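Local coordinates for SusD homolog (Bacteroides thetaiotaomicron VPI-5482, PDB 3IV0), which probably binds glycans at the outer membrane as a member of the SusD family, although its own ligand is not known, at residues A171-Q174 with P175-D178; I206-M209 with M210-L214. One frame throughout, in Å; residues are numbered along the deposited sequence.

Interaction 1: A171-Q174 with P175-D178. With EDO (1,2-ethanediol), chain E.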
# COMPACT_ATOMS: atom_id res chain seq x y z
N ALA A 171 -8.81 -14.28 -9.77
CA ALA A 171 -9.17 -14.93 -11.00
C ALA A 171 -8.96 -14.02 -12.20
O ALA A 171 -8.62 -14.51 -13.28
CB ALA A 171 -10.59 -15.41 -10.94
N ASP A 172 -9.22 -12.72 -12.06
CA ASP A 172 -9.01 -11.79 -13.16
C ASP A 172 -7.53 -11.57 -13.45
O ASP A 172 -7.12 -11.32 -14.58
CB ASP A 172 -9.64 -10.43 -12.87
CG ASP A 172 -11.16 -10.44 -12.85
OD1 ASP A 172 -11.76 -11.35 -13.42
OD2 ASP A 172 -11.73 -9.45 -12.31
N LEU A 173 -6.72 -11.60 -12.40
CA LEU A 173 -5.28 -11.34 -12.51
C LEU A 173 -4.44 -12.52 -13.01
O LEU A 173 -3.49 -12.35 -13.77
CB LEU A 173 -4.71 -10.87 -11.18
CG LEU A 173 -5.27 -9.55 -10.66
CD1 LEU A 173 -5.01 -9.33 -9.12
CD2 LEU A 173 -4.67 -8.43 -11.46
N GLN A 174 -4.79 -13.75 -12.60
CA GLN A 174 -4.03 -14.93 -12.99
C GLN A 174 -3.74 -15.03 -14.51
O GLN A 174 -2.60 -15.30 -14.88
CB GLN A 174 -4.69 -16.20 -12.46
CG GLN A 174 -3.89 -17.46 -12.68
CD GLN A 174 -2.71 -17.54 -11.82
OE1 GLN A 174 -2.81 -17.54 -10.60
NE2 GLN A 174 -1.54 -17.64 -12.44
N PRO A 175 -4.75 -14.83 -15.37
CA PRO A 175 -4.49 -14.90 -16.81
C PRO A 175 -3.47 -13.90 -17.32
O PRO A 175 -2.80 -14.15 -18.31
CB PRO A 175 -5.85 -14.61 -17.42
CG PRO A 175 -6.82 -14.99 -16.39
CD PRO A 175 -6.18 -14.60 -15.10
N LEU A 176 -3.32 -12.78 -16.63
CA LEU A 176 -2.31 -11.81 -17.04
C LEU A 176 -0.91 -12.40 -16.96
O LEU A 176 -0.02 -12.00 -17.71
CB LEU A 176 -2.42 -10.52 -16.22
CG LEU A 176 -3.78 -9.80 -16.15
CD1 LEU A 176 -3.67 -8.49 -15.36
CD2 LEU A 176 -4.40 -9.56 -17.55
N LEU A 177 -0.70 -13.34 -16.05
CA LEU A 177 0.55 -14.04 -15.96
C LEU A 177 0.54 -15.21 -16.95
O LEU A 177 1.45 -15.34 -17.78
CB LEU A 177 0.79 -14.54 -14.54
CG LEU A 177 0.89 -13.51 -13.42
CD1 LEU A 177 1.22 -14.22 -12.13
CD2 LEU A 177 1.85 -12.36 -13.75
N ASP A 178 -0.51 -16.04 -16.90
CA ASP A 178 -0.50 -17.33 -17.59
C ASP A 178 -0.59 -17.18 -19.10
O ASP A 178 0.05 -17.95 -19.83
CB ASP A 178 -1.69 -18.19 -17.18
CG ASP A 178 -1.61 -18.69 -15.76
OD1 ASP A 178 -0.58 -18.54 -15.09
OD2 ASP A 178 -2.63 -19.29 -15.34
C1 EDO E . 0.81 -18.61 -9.44
O1 EDO E . 0.33 -18.09 -10.67
C2 EDO E . -0.32 -18.69 -8.42
O2 EDO E . -1.19 -17.58 -8.62

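Interaction 2: I206-M209 with M210-L214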
# COMPACT_ATOMS: atom_id res chain seq x y z
N ILE A 206 2.14 -9.58 -9.85
CA ILE A 206 2.55 -10.59 -8.88
C ILE A 206 2.39 -10.07 -7.45
O ILE A 206 1.85 -10.78 -6.59
CB ILE A 206 3.99 -11.05 -9.16
CG1 ILE A 206 4.07 -11.83 -10.48
CG2 ILE A 206 4.50 -11.91 -7.99
CD1 ILE A 206 5.49 -11.98 -11.01
N ALA A 207 2.86 -8.87 -7.16
CA ALA A 207 2.79 -8.33 -5.81
C ALA A 207 1.35 -8.23 -5.34
O ALA A 207 1.00 -8.60 -4.22
CB ALA A 207 3.48 -7.00 -5.71
N LEU A 208 0.47 -7.71 -6.19
CA LEU A 208 -0.93 -7.59 -5.84
C LEU A 208 -1.55 -8.95 -5.54
O LEU A 208 -2.27 -9.14 -4.58
CB LEU A 208 -1.70 -6.87 -6.95
CG LEU A 208 -3.21 -6.76 -6.72
CD1 LEU A 208 -3.58 -6.15 -5.36
CD2 LEU A 208 -3.90 -6.02 -7.87
N MSE A 209 -1.24 -9.94 -6.36
CA MSE A 209 -1.77 -11.27 -6.14
C MSE A 209 -1.29 -11.88 -4.85
O MSE A 209 -2.05 -12.57 -4.16
CB MSE A 209 -1.44 -12.18 -7.31
CG MSE A 209 -2.19 -11.84 -8.64
SE MSE A 209 -1.77 -13.02 -10.08
CE MSE A 209 -2.74 -14.66 -9.51
N MSE A 210 -0.04 -11.59 -4.47
CA MSE A 210 0.46 -12.08 -3.20
C MSE A 210 -0.29 -11.46 -2.04
O MSE A 210 -0.70 -12.16 -1.11
CB MSE A 210 1.95 -11.84 -3.04
CG MSE A 210 2.76 -12.51 -4.10
SE MSE A 210 4.67 -12.03 -4.16
CE MSE A 210 5.20 -12.96 -2.74
N HIS A 211 -0.56 -10.16 -2.12
CA HIS A 211 -1.32 -9.48 -1.09
C HIS A 211 -2.74 -10.01 -1.00
O HIS A 211 -3.25 -10.25 0.09
CB HIS A 211 -1.35 -7.99 -1.39
CG HIS A 211 -0.27 -7.25 -0.74
ND1 HIS A 211 1.01 -7.12 -1.26
CD2 HIS A 211 -0.28 -6.59 0.43
CE1 HIS A 211 1.74 -6.41 -0.40
NE2 HIS A 211 0.97 -6.07 0.62
N ILE A 212 -3.39 -10.25 -2.13
CA ILE A 212 -4.77 -10.72 -2.11
C ILE A 212 -4.83 -12.11 -1.48
O ILE A 212 -5.68 -12.36 -0.60
CB ILE A 212 -5.38 -10.72 -3.52
CG1 ILE A 212 -5.59 -9.31 -4.04
CG2 ILE A 212 -6.73 -11.48 -3.53
CD1 ILE A 212 -5.92 -9.25 -5.53
N ASN A 213 -3.93 -13.00 -1.87
CA ASN A 213 -3.87 -14.33 -1.24
C ASN A 213 -3.69 -14.22 0.27
O ASN A 213 -4.31 -14.96 1.03
CB ASN A 213 -2.74 -15.13 -1.83
CG ASN A 213 -3.16 -15.89 -3.08
OD1 ASN A 213 -3.94 -16.85 -3.01
ND2 ASN A 213 -2.66 -15.45 -4.23
N LEU A 214 -2.83 -13.32 0.74
CA LEU A 214 -2.55 -13.22 2.17
C LEU A 214 -3.73 -12.63 2.95
O LEU A 214 -3.94 -12.97 4.12
CB LEU A 214 -1.25 -12.48 2.41
CG LEU A 214 -0.02 -13.28 1.92
CD1 LEU A 214 1.20 -12.38 1.88
CD2 LEU A 214 0.24 -14.47 2.86

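Interaction 1: A171-Q174 with P175-D178
Gln174 and Asp178 meet one turn apart on the short helix 174-178, in an i to i+4 side-chain hydrogen bond. The amide nitrogen NE2 of Gln174 donates to OD1 of Asp178 at 3.0 Å. The bond is bent, at 143°. NE2 comes in from above the carboxylate plane, and the amide and carboxylate planes are 33° apart. The same amide grips a 1,2-ethanediol with both ends. NE2 donates to O1 of the diol at 2.6 Å, and OE1 of Gln174 accepts from O2 of the diol, also at 2.6 Å. The Gln174 chain leaves with CG anti to the backbone N (chi1 -173°), and a bend at chi2 carries the amide onward, alongside the next turn, to Asp178.

The backbone adds three bonds. Gln174 O accepts from Asp178 N at 3.0 Å, in the carbonyl plane, and from Leu177 N, which sits above that plane. Leu176 N donates to Leu173 O at 2.9 Å. Pro175 has no N-H to give. Its CD instead lies 3.0 Å from Ala171 O, in the loop that leads into the helix.

The apolar part is small. Methyl CD2 of Leu173 meets CD1 of Leu176 at 4.0 Å, and the two side chains cross at a slant. Neighbouring helices pack against both leucines.

The Asp178 carboxylate, which can only accept if ionised, probably keeps NE2 on its side. The diol hydroxyls would suit either orientation. The diol probably came from the crystallisation liquor, so it shows hydrogen-bonding capacity but identifies no natural ligand.

Interaction 2: I206-M209 with M210-L214
Asn213 folds back on Met209, one turn earlier in helix 202-219. Its backbone N donates to Met209 O at 3.0 Å, and the bond is nearly straight at 172°. Its side-chain ND2 donates to the same oxygen at 2.9 Å. The two donors reach Met209 O from opposite faces of the carbonyl plane. The other end of the amide, OD1, accepts from Asn230 ND2 on helix 224-238.

His211 does something similar more weakly. Its N bonds to Ala207 O, and ND1 makes a weak bond of 3.3 Å to that oxygen, which lies at the ring edge. Regular helical bonds also join Met210 N to Ile206 O and Ile212 N to Leu208 O.

Apolar contacts run along two other lines of the helix. In one of the two conformers of selenomethionine Met210, its SE lies 3.8 Å from methyl CG2 of Ile206, with the side chains side by side and pointing the same way. CD1 of Ile212 reaches CG of Leu208 at 3.9 Å.

ND1 of buried His211 thus finds at least a weak acceptor in its own helix. The bonds at both ends of the buried Asn213 amide fix its rotation and tie two helices together.

In the fold
Coming from the N terminus, the chain passes helix 162-167 and reaches interaction 1, where 171-174 runs directly into helix 174-178. It then crosses to helix 202-219, which holds interaction 2. Both contacts are local, so neither closes a long loop. They stand in series, without nesting or crossing, with centres about 12 Å apart. They still touch: Leu173 packs on Leu208, Met209 and Ile212, and Gln174 meets Met209. Helix 117-142 touches both, through Asp172, Leu173 and Leu176 in one and Leu208 and Ile212 in the other. Interaction 2 also borders helices 224-238 and 367-381. Its centre lies about 11 Å from the chain centre, against about 21 Å for interaction 1.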